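PDB 2I6X: hydrolase, haloacid dehalogenase-like family from Porphyromonas gingivalis, which probably acts as a hydrolase of the haloacid dehalogenase superfamily, though its substrate is not established. Local coordinates for residues Ile5-Phe10 and Arg106-Ser111; Thr170-Asp175 and Phe188-Pro193. All blocks are in the same frame, centred on the assembly; numbering follows the deposited sequence.

Interaction 1: residues Ile5-Phe10 and Arg106-Ser111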
ATOM      1  N   ILE A   5     -10.617   0.596  20.400  1.00 71.19           N
ATOM      2  CA  ILE A   5     -10.025  -0.011  19.236  1.00 68.20           C
ATOM      3  C   ILE A   5      -9.466  -1.395  19.599  1.00 67.40           C
ATOM      4  O   ILE A   5      -8.716  -1.528  20.574  1.00 67.81           O
ATOM      5  CB  ILE A   5      -8.872   0.911  18.695  1.00 67.68           C
ATOM      6  CG1 ILE A   5      -9.347   2.356  18.442  1.00 64.59           C
ATOM      7  CG2 ILE A   5      -8.181   0.304  17.481  1.00 66.70           C
ATOM      8  CD1 ILE A   5     -10.395   2.508  17.391  1.00 62.66           C
ATOM      9  N   ARG A   6      -9.851  -2.405  18.816  1.00 65.72           N
ATOM     10  CA  ARG A   6      -9.320  -3.772  18.901  1.00 64.74           C
ATOM     11  C   ARG A   6      -8.419  -4.131  17.700  1.00 63.54           C
ATOM     12  O   ARG A   6      -7.525  -4.975  17.813  1.00 62.88           O
ATOM     13  CB  ARG A   6     -10.471  -4.785  18.964  1.00 65.43           C
ATOM     14  CG  ARG A   6     -11.330  -4.733  20.224  1.00 67.87           C
ATOM     15  CD  ARG A   6     -11.893  -6.128  20.511  1.00 74.05           C
ATOM     16  NE  ARG A   6     -13.064  -6.121  21.396  1.00 77.04           N
ATOM     17  CZ  ARG A   6     -13.024  -5.977  22.723  1.00 79.04           C
ATOM     18  NH1 ARG A   6     -11.861  -5.815  23.356  1.00 80.18           N
ATOM     19  NH2 ARG A   6     -14.155  -5.989  23.423  1.00 78.67           N
ATOM     20  N   ASN A   7      -8.684  -3.498  16.553  1.00 62.07           N
ATOM     21  CA  ASN A   7      -7.999  -3.786  15.305  1.00 61.21           C
ATOM     22  C   ASN A   7      -7.434  -2.500  14.705  1.00 60.83           C
ATOM     23  O   ASN A   7      -8.027  -1.429  14.850  1.00 60.66           O
ATOM     24  CB  ASN A   7      -8.939  -4.445  14.288  1.00 60.70           C
ATOM     25  CG  ASN A   7      -9.988  -5.334  14.939  1.00 60.95           C
ATOM     26  OD1 ASN A   7      -9.682  -6.421  15.442  1.00 62.59           O
ATOM     27  ND2 ASN A   7     -11.233  -4.875  14.936  1.00 57.18           N
ATOM     28  N   ILE A   8      -6.281  -2.604  14.051  1.00 59.47           N
ATOM     29  CA  ILE A   8      -5.709  -1.458  13.397  1.00 59.31           C
ATOM     30  C   ILE A   8      -5.291  -1.916  12.015  1.00 59.36           C
ATOM     31  O   ILE A   8      -4.654  -2.956  11.882  1.00 60.11           O
ATOM     32  CB  ILE A   8      -4.466  -0.879  14.165  1.00 59.61           C
ATOM     33  CG1 ILE A   8      -4.780  -0.598  15.640  1.00 57.96           C
ATOM     34  CG2 ILE A   8      -3.948   0.397  13.496  1.00 59.62           C
ATOM     35  CD1 ILE A   8      -3.568  -0.727  16.512  1.00 55.93           C
ATOM     36  N   VAL A   9      -5.643  -1.129  10.999  1.00 59.12           N
ATOM     37  CA  VAL A   9      -5.365  -1.422   9.595  1.00 58.39           C
ATOM     38  C   VAL A   9      -4.510  -0.290   9.064  1.00 58.92           C
ATOM     39  O   VAL A   9      -4.840   0.875   9.260  1.00 59.30           O
ATOM     40  CB  VAL A   9      -6.682  -1.480   8.749  1.00 58.57           C
ATOM     41  CG1 VAL A   9      -6.364  -1.704   7.251  1.00 57.21           C
ATOM     42  CG2 VAL A   9      -7.611  -2.563   9.263  1.00 57.52           C
ATOM     43  N   PHE A  10      -3.411  -0.630   8.397  1.00 59.33           N
ATOM     44  CA  PHE A  10      -2.478   0.354   7.870  1.00 59.50           C
ATOM     45  C   PHE A  10      -2.443   0.269   6.365  1.00 60.22           C
ATOM     46  O   PHE A  10      -2.514  -0.829   5.808  1.00 59.94           O
ATOM     47  CB  PHE A  10      -1.065   0.038   8.371  1.00 59.02           C
ATOM     48  CG  PHE A  10      -0.901   0.150   9.853  1.00 60.14           C
ATOM     49  CD1 PHE A  10      -0.385   1.315  10.426  1.00 59.74           C
ATOM     50  CD2 PHE A  10      -1.231  -0.911  10.684  1.00 59.48           C
ATOM     51  CE1 PHE A  10      -0.228   1.423  11.805  1.00 57.90           C
ATOM     52  CE2 PHE A  10      -1.091  -0.803  12.051  1.00 58.15           C
ATOM     53  CZ  PHE A  10      -0.585   0.369  12.610  1.00 57.65           C
ATOM     54  N   ARG A 106      -5.106  -6.744  16.932  1.00 59.68           N
ATOM     55  CA  ARG A 106      -5.037  -7.403  15.664  1.00 59.61           C
ATOM     56  C   ARG A 106      -4.653  -6.357  14.609  1.00 59.26           C
ATOM     57  O   ARG A 106      -5.255  -5.281  14.548  1.00 59.05           O
ATOM     58  CB  ARG A 106      -6.374  -8.056  15.371  1.00 60.08           C
ATOM     59  CG  ARG A 106      -6.643  -9.230  16.278  1.00 62.02           C
ATOM     60  CD  ARG A 106      -7.931  -9.917  15.903  1.00 67.54           C
ATOM     61  NE  ARG A 106      -7.827 -10.702  14.673  1.00 70.29           N
ATOM     62  CZ  ARG A 106      -8.835 -10.884  13.820  1.00 72.51           C
ATOM     63  NH1 ARG A 106     -10.021 -10.311  14.042  1.00 71.89           N
ATOM     64  NH2 ARG A 106      -8.651 -11.617  12.727  1.00 73.02           N
ATOM     65  N   LEU A 107      -3.636  -6.670  13.809  1.00 58.83           N
ATOM     66  CA  LEU A 107      -3.019  -5.729  12.895  1.00 58.98           C
ATOM     67  C   LEU A 107      -3.150  -6.227  11.483  1.00 59.65           C
ATOM     68  O   LEU A 107      -2.912  -7.398  11.202  1.00 59.95           O
ATOM     69  CB  LEU A 107      -1.532  -5.566  13.225  1.00 59.49           C
ATOM     70  CG  LEU A 107      -1.227  -5.088  14.641  1.00 59.81           C
ATOM     71  CD1 LEU A 107       0.263  -5.019  14.864  1.00 61.59           C
ATOM     72  CD2 LEU A 107      -1.910  -3.739  14.945  1.00 59.95           C
ATOM     73  N   PHE A 108      -3.529  -5.324  10.588  1.00 60.41           N
ATOM     74  CA  PHE A 108      -3.775  -5.656   9.197  1.00 60.34           C
ATOM     75  C   PHE A 108      -3.167  -4.602   8.284  1.00 60.85           C
ATOM     76  O   PHE A 108      -3.017  -3.459   8.674  1.00 60.22           O
ATOM     77  CB  PHE A 108      -5.276  -5.789   8.967  1.00 59.97           C
ATOM     78  CG  PHE A 108      -5.921  -6.787   9.885  1.00 59.73           C
ATOM     79  CD1 PHE A 108      -5.916  -8.150   9.567  1.00 57.53           C
ATOM     80  CD2 PHE A 108      -6.494  -6.372  11.087  1.00 56.42           C
ATOM     81  CE1 PHE A 108      -6.476  -9.076  10.432  1.00 56.49           C
ATOM     82  CE2 PHE A 108      -7.078  -7.295  11.941  1.00 56.79           C
ATOM     83  CZ  PHE A 108      -7.068  -8.646  11.614  1.00 56.97           C
ATOM     84  N   LEU A 109      -2.784  -5.017   7.083  1.00 61.97           N
ATOM     85  CA  LEU A 109      -2.401  -4.089   6.034  1.00 62.73           C
ATOM     86  C   LEU A 109      -3.473  -4.090   4.933  1.00 63.67           C
ATOM     87  O   LEU A 109      -3.906  -5.154   4.473  1.00 64.33           O
ATOM     88  CB  LEU A 109      -1.022  -4.441   5.465  1.00 62.31           C
ATOM     89  CG  LEU A 109      -0.377  -3.418   4.510  1.00 61.46           C
ATOM     90  CD1 LEU A 109       0.397  -2.333   5.262  1.00 55.22           C
ATOM     91  CD2 LEU A 109       0.532  -4.123   3.463  1.00 61.31           C
ATOM     92  N   LEU A 110      -3.925  -2.906   4.529  1.00 63.64           N
ATOM     93  CA  LEU A 110      -4.802  -2.827   3.367  1.00 63.85           C
ATOM     94  C   LEU A 110      -4.161  -1.843   2.390  1.00 63.75           C
ATOM     95  O   LEU A 110      -4.138  -0.636   2.613  1.00 63.09           O
ATOM     96  CB  LEU A 110      -6.253  -2.445   3.712  1.00 63.63           C
ATOM     97  CG  LEU A 110      -7.182  -2.230   2.512  1.00 64.31           C
ATOM     98  CD1 LEU A 110      -7.340  -3.536   1.772  1.00 64.82           C
ATOM     99  CD2 LEU A 110      -8.579  -1.623   2.877  1.00 63.80           C
ATOM    100  N   SER A 111      -3.690  -2.390   1.276  1.00 63.75           N
ATOM    101  CA  SER A 111      -2.814  -1.645   0.405  1.00 64.38           C
ATOM    102  C   SER A 111      -3.135  -1.814  -1.072  1.00 63.53           C
ATOM    103  O   SER A 111      -3.321  -2.932  -1.539  1.00 63.94           O
ATOM    104  CB  SER A 111      -1.368  -2.067   0.707  1.00 63.79           C
ATOM    105  OG  SER A 111      -0.505  -1.580  -0.269  1.00 66.06           O
TER
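Asn-7 and Arg-106 lie side by side and point the same way from one face of a parallel ladder, with the amide and guanidinium planes 88° apart. OD1 of Asn-7 touches CB of Arg-106 (3.7 Å). Two residues on in the same strand as Arg-106, Phe-108 brings its ring edge against the guanidinium, CZ lying over one face, displaced toward the rim; across the pair its CE2 meets Asn-7 CB at 4.1 Å. Further along this face, Val-9 divides its methyls between neighbours. CG1, anti to the backbone N (chi1 176°), reaches Leu-110 CB at 3.6 Å, whereas CG2 packs 4.0 Å from Phe-108 CB.

On the face bearing Ile-8 and Phe-10 the side chains are all hydrocarbon, though Phe-108 O lies in the plane of the Phe-10 ring at its edge, 3.7 Å from CD2. Ile-8 CD1 and Leu-107 CD2 meet at 3.8 Å, the two side chains running alongside; the same Leu-107 methyl approaches the edge of the Phe-10 ring at CE2. Helix 92-101 covers this face, its Ile-98 touching both Phe-10 and Leu-107, and helix 153-163 covers the Phe-108 and Leu-110 face.

The pairing rests on five backbone hydrogen bonds, from Arg-106 N to Arg-6 O at one end to Leu-110 N and Phe-10 O (2.8 Å) at the other; Ile-8 N to Arg-106 O is 2.9 Å. Such parallel central strands, with helices on both faces, are the core of the Rossmann-like HAD fold.

No side-chain hydrogen bond links the two strands, so backbone bonds and apolar packing hold the pair; the polar ends of Asn-7 and Arg-106 are satisfied by Thr-170 OG1 and Ser-163 O.

Interaction 2: residues Thr170-Asp175 and Phe188-Pro193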
ATOM      1  N   THR A 170     -12.280  -0.773  14.766  1.00 59.18           N
ATOM      2  CA  THR A 170     -11.087  -0.789  13.934  1.00 59.27           C
ATOM      3  C   THR A 170     -10.613   0.620  13.617  1.00 59.87           C
ATOM      4  O   THR A 170     -11.418   1.469  13.252  1.00 60.06           O
ATOM      5  CB  THR A 170     -11.340  -1.581  12.616  1.00 58.79           C
ATOM      6  OG1 THR A 170     -11.899  -2.869  12.939  1.00 58.52           O
ATOM      7  CG2 THR A 170     -10.065  -1.765  11.856  1.00 55.69           C
ATOM      8  N   LEU A 171      -9.306   0.859  13.756  1.00 60.33           N
ATOM      9  CA  LEU A 171      -8.702   2.124  13.335  1.00 60.82           C
ATOM     10  C   LEU A 171      -8.022   1.951  11.977  1.00 60.99           C
ATOM     11  O   LEU A 171      -7.190   1.071  11.823  1.00 61.08           O
ATOM     12  CB  LEU A 171      -7.727   2.624  14.404  1.00 60.41           C
ATOM     13  CG  LEU A 171      -6.900   3.869  14.114  1.00 61.20           C
ATOM     14  CD1 LEU A 171      -7.804   5.089  13.895  1.00 59.91           C
ATOM     15  CD2 LEU A 171      -5.918   4.106  15.271  1.00 60.96           C
ATOM     16  N   PHE A 172      -8.405   2.766  10.991  1.00 61.93           N
ATOM     17  CA  PHE A 172      -7.892   2.663   9.599  1.00 62.27           C
ATOM     18  C   PHE A 172      -6.982   3.838   9.302  1.00 62.49           C
ATOM     19  O   PHE A 172      -7.399   4.997   9.420  1.00 62.89           O
ATOM     20  CB  PHE A 172      -9.066   2.606   8.602  1.00 62.16           C
ATOM     21  CG  PHE A 172      -8.649   2.598   7.118  1.00 63.38           C
ATOM     22  CD1 PHE A 172      -8.074   1.462   6.537  1.00 65.20           C
ATOM     23  CD2 PHE A 172      -8.867   3.719   6.308  1.00 62.47           C
ATOM     24  CE1 PHE A 172      -7.700   1.441   5.153  1.00 65.10           C
ATOM     25  CE2 PHE A 172      -8.517   3.718   4.950  1.00 64.75           C
ATOM     26  CZ  PHE A 172      -7.926   2.575   4.360  1.00 64.24           C
ATOM     27  N   ILE A 173      -5.715   3.556   8.976  1.00 63.85           N
ATOM     28  CA  ILE A 173      -4.695   4.615   8.817  1.00 62.01           C
ATOM     29  C   ILE A 173      -4.256   4.646   7.368  1.00 63.52           C
ATOM     30  O   ILE A 173      -3.566   3.731   6.884  1.00 64.32           O
ATOM     31  CB  ILE A 173      -3.519   4.441   9.813  1.00 62.72           C
ATOM     32  CG1 ILE A 173      -4.041   4.331  11.254  1.00 60.59           C
ATOM     33  CG2 ILE A 173      -2.464   5.593   9.669  1.00 60.18           C
ATOM     34  CD1 ILE A 173      -3.012   3.791  12.285  1.00 58.90           C
ATOM     35  N   ASP A 174      -4.698   5.678   6.649  1.00 63.87           N
ATOM     36  CA  ASP A 174      -4.460   5.771   5.194  1.00 64.43           C
ATOM     37  C   ASP A 174      -4.324   7.242   4.822  1.00 64.37           C
ATOM     38  O   ASP A 174      -5.067   8.057   5.322  1.00 65.04           O
ATOM     39  CB  ASP A 174      -5.596   5.109   4.407  1.00 63.76           C
ATOM     40  CG  ASP A 174      -5.233   4.777   2.942  1.00 66.05           C
ATOM     41  OD1 ASP A 174      -4.586   5.588   2.257  1.00 69.57           O
ATOM     42  OD2 ASP A 174      -5.629   3.693   2.435  1.00 67.18           O
ATOM     43  N   ASP A 175      -3.376   7.555   3.946  1.00 64.05           N
ATOM     44  CA  ASP A 175      -3.077   8.918   3.529  1.00 64.91           C
ATOM     45  C   ASP A 175      -3.927   9.315   2.335  1.00 63.93           C
ATOM     46  O   ASP A 175      -3.880  10.464   1.890  1.00 64.01           O
ATOM     47  CB  ASP A 175      -1.571   9.047   3.160  1.00 65.79           C
ATOM     48  CG  ASP A 175      -1.147   8.080   2.007  1.00 67.94           C
ATOM     49  OD1 ASP A 175      -1.504   6.855   2.024  1.00 70.60           O
ATOM     50  OD2 ASP A 175      -0.440   8.559   1.086  1.00 71.41           O
ATOM     51  N   PHE A 188     -15.652   2.627   9.985  1.00 60.62           N
ATOM     52  CA  PHE A 188     -14.308   2.667  10.593  1.00 61.56           C
ATOM     53  C   PHE A 188     -13.985   3.981  11.311  1.00 61.79           C
ATOM     54  O   PHE A 188     -14.486   5.039  10.930  1.00 61.82           O
ATOM     55  CB  PHE A 188     -13.197   2.393   9.563  1.00 60.61           C
ATOM     56  CG  PHE A 188     -13.245   1.015   8.966  1.00 62.41           C
ATOM     57  CD1 PHE A 188     -12.438  -0.001   9.468  1.00 62.52           C
ATOM     58  CD2 PHE A 188     -14.088   0.729   7.884  1.00 61.36           C
ATOM     59  CE1 PHE A 188     -12.471  -1.268   8.923  1.00 64.15           C
ATOM     60  CE2 PHE A 188     -14.129  -0.538   7.326  1.00 62.13           C
ATOM     61  CZ  PHE A 188     -13.334  -1.552   7.844  1.00 62.04           C
ATOM     62  N   HIS A 189     -13.166   3.877  12.364  1.00 62.18           N
ATOM     63  CA  HIS A 189     -12.337   4.990  12.847  1.00 62.91           C
ATOM     64  C   HIS A 189     -11.231   5.194  11.838  1.00 62.70           C
ATOM     65  O   HIS A 189     -10.680   4.221  11.330  1.00 61.76           O
ATOM     66  CB  HIS A 189     -11.763   4.700  14.231  1.00 62.93           C
ATOM     67  CG  HIS A 189     -12.829   4.485  15.251  1.00 63.97           C
ATOM     68  ND1 HIS A 189     -13.479   5.532  15.872  1.00 65.71           N
ATOM     69  CD2 HIS A 189     -13.432   3.353  15.688  1.00 65.14           C
ATOM     70  CE1 HIS A 189     -14.416   5.052  16.673  1.00 65.98           C
ATOM     71  NE2 HIS A 189     -14.404   3.732  16.586  1.00 66.02           N
ATOM     72  N   THR A 190     -10.960   6.451  11.500  1.00 62.86           N
ATOM     73  CA  THR A 190      -9.934   6.724  10.505  1.00 63.98           C
ATOM     74  C   THR A 190      -8.915   7.711  11.035  1.00 64.80           C
ATOM     75  O   THR A 190      -9.194   8.485  11.962  1.00 63.90           O
ATOM     76  CB  THR A 190     -10.492   7.233   9.127  1.00 64.24           C
ATOM     77  OG1 THR A 190     -11.194   8.468   9.309  1.00 64.33           O
ATOM     78  CG2 THR A 190     -11.406   6.197   8.440  1.00 61.65           C
ATOM     79  N   TYR A 191      -7.718   7.638  10.469  1.00 65.44           N
ATOM     80  CA  TYR A 191      -6.719   8.698  10.631  1.00 66.81           C
ATOM     81  C   TYR A 191      -6.002   8.882   9.290  1.00 66.88           C
ATOM     82  O   TYR A 191      -5.663   7.907   8.656  1.00 66.97           O
ATOM     83  CB  TYR A 191      -5.732   8.390  11.754  1.00 66.64           C
ATOM     84  CG  TYR A 191      -4.773   9.535  11.970  1.00 68.26           C
ATOM     85  CD1 TYR A 191      -5.123  10.615  12.783  1.00 68.70           C
ATOM     86  CD2 TYR A 191      -3.521   9.556  11.339  1.00 68.67           C
ATOM     87  CE1 TYR A 191      -4.262  11.673  12.963  1.00 68.45           C
ATOM     88  CE2 TYR A 191      -2.655  10.604  11.506  1.00 67.26           C
ATOM     89  CZ  TYR A 191      -3.024  11.664  12.320  1.00 68.69           C
ATOM     90  OH  TYR A 191      -2.158  12.721  12.507  1.00 68.63           O
ATOM     91  N   CYS A 192      -5.832  10.130   8.852  1.00 68.08           N
ATOM     92  CA  CYS A 192      -5.266  10.435   7.531  1.00 68.17           C
ATOM     93  C   CYS A 192      -3.939  11.168   7.696  1.00 68.22           C
ATOM     94  O   CYS A 192      -3.902  12.394   7.785  1.00 67.57           O
ATOM     95  CB  CYS A 192      -6.224  11.261   6.662  1.00 67.74           C
ATOM     96  SG  CYS A 192      -5.768  11.301   4.880  1.00 69.78           S
ATOM     97  N   PRO A 193      -2.838  10.407   7.740  1.00 68.51           N
ATOM     98  CA  PRO A 193      -1.534  11.047   7.848  1.00 68.98           C
ATOM     99  C   PRO A 193      -1.125  11.623   6.500  1.00 69.84           C
ATOM    100  O   PRO A 193      -1.675  11.240   5.459  1.00 70.56           O
ATOM    101  CB  PRO A 193      -0.600   9.888   8.226  1.00 68.52           C
ATOM    102  CG  PRO A 193      -1.268   8.655   7.649  1.00 68.88           C
ATOM    103  CD  PRO A 193      -2.756   8.933   7.645  1.00 68.04           C
TER
HETATM  104  O   HOH W   1      -2.708  12.609   3.434  1.00 61.39           O
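Phe-172 is gripped through both backbone polar atoms by the 188-193 segment: its N donates to His-189 O at 2.7 Å, and its O accepts from Tyr-191 N at 2.9 Å. Asp-174 N extends the ladder to Tyr-191 O (3.2 Å), whereas the bond from His-189 N to Thr-170 O is weak, with an N-H...O angle of 134°. Past the last bridge, a water donates to both Asp-175 O and Pro-193 O, bridging the two segments beyond the paired strands. Asp-174 turns its carboxylate elsewhere, OD2 forming a salt bridge with Lys-150.

The strands are the two parallel strands of a beta-alpha-beta unit whose crossover is helix 177-185, and strand 189-191 is the outermost on its side of the parallel HAD sheet.

Ala-183 of that helix touches Phe-172, Phe-188 and Thr-190. Thr-190 CG2 comes to the edge of the Phe-172 ring at CD2 (4.1 Å). Thr-170 and Phe-188 lie alongside each other; Thr-170 CG2, anti to its backbone N, sits in the ring plane 3.8 Å from CD1 of Phe-188. The side chains of Ile-173, which also touches Ile-203 of helix 200-207, and Pro-193 cross at about a right angle, with CG2 of Ile-173 3.9 Å from CG of Pro-193.

Interactions 1 and 2, with centres about 9 Å apart, belong to one sheet and meet where strands 7-10 and 170-173 are neighbours. Val-9 joins them: its N lies 2.8 Å from Leu-171 O and its O 2.8 Å from Ile-173 N, both probable hydrogen bonds, while its CG2 packs 3.7 Å from Thr-170 CG2. At the C-terminal ends of the strands Lys-150 serves both contacts, since its NZ also bonds Leu-110 O of interaction 1. Asp-11, directly after segment 5-10, brings OD2 close to carboxylate oxygens of Asp-174 and Asp-175. As in other HAD-family enzymes, where carboxylates at the C-terminal edge of the sheet line the active site, this cluster probably marks the site here.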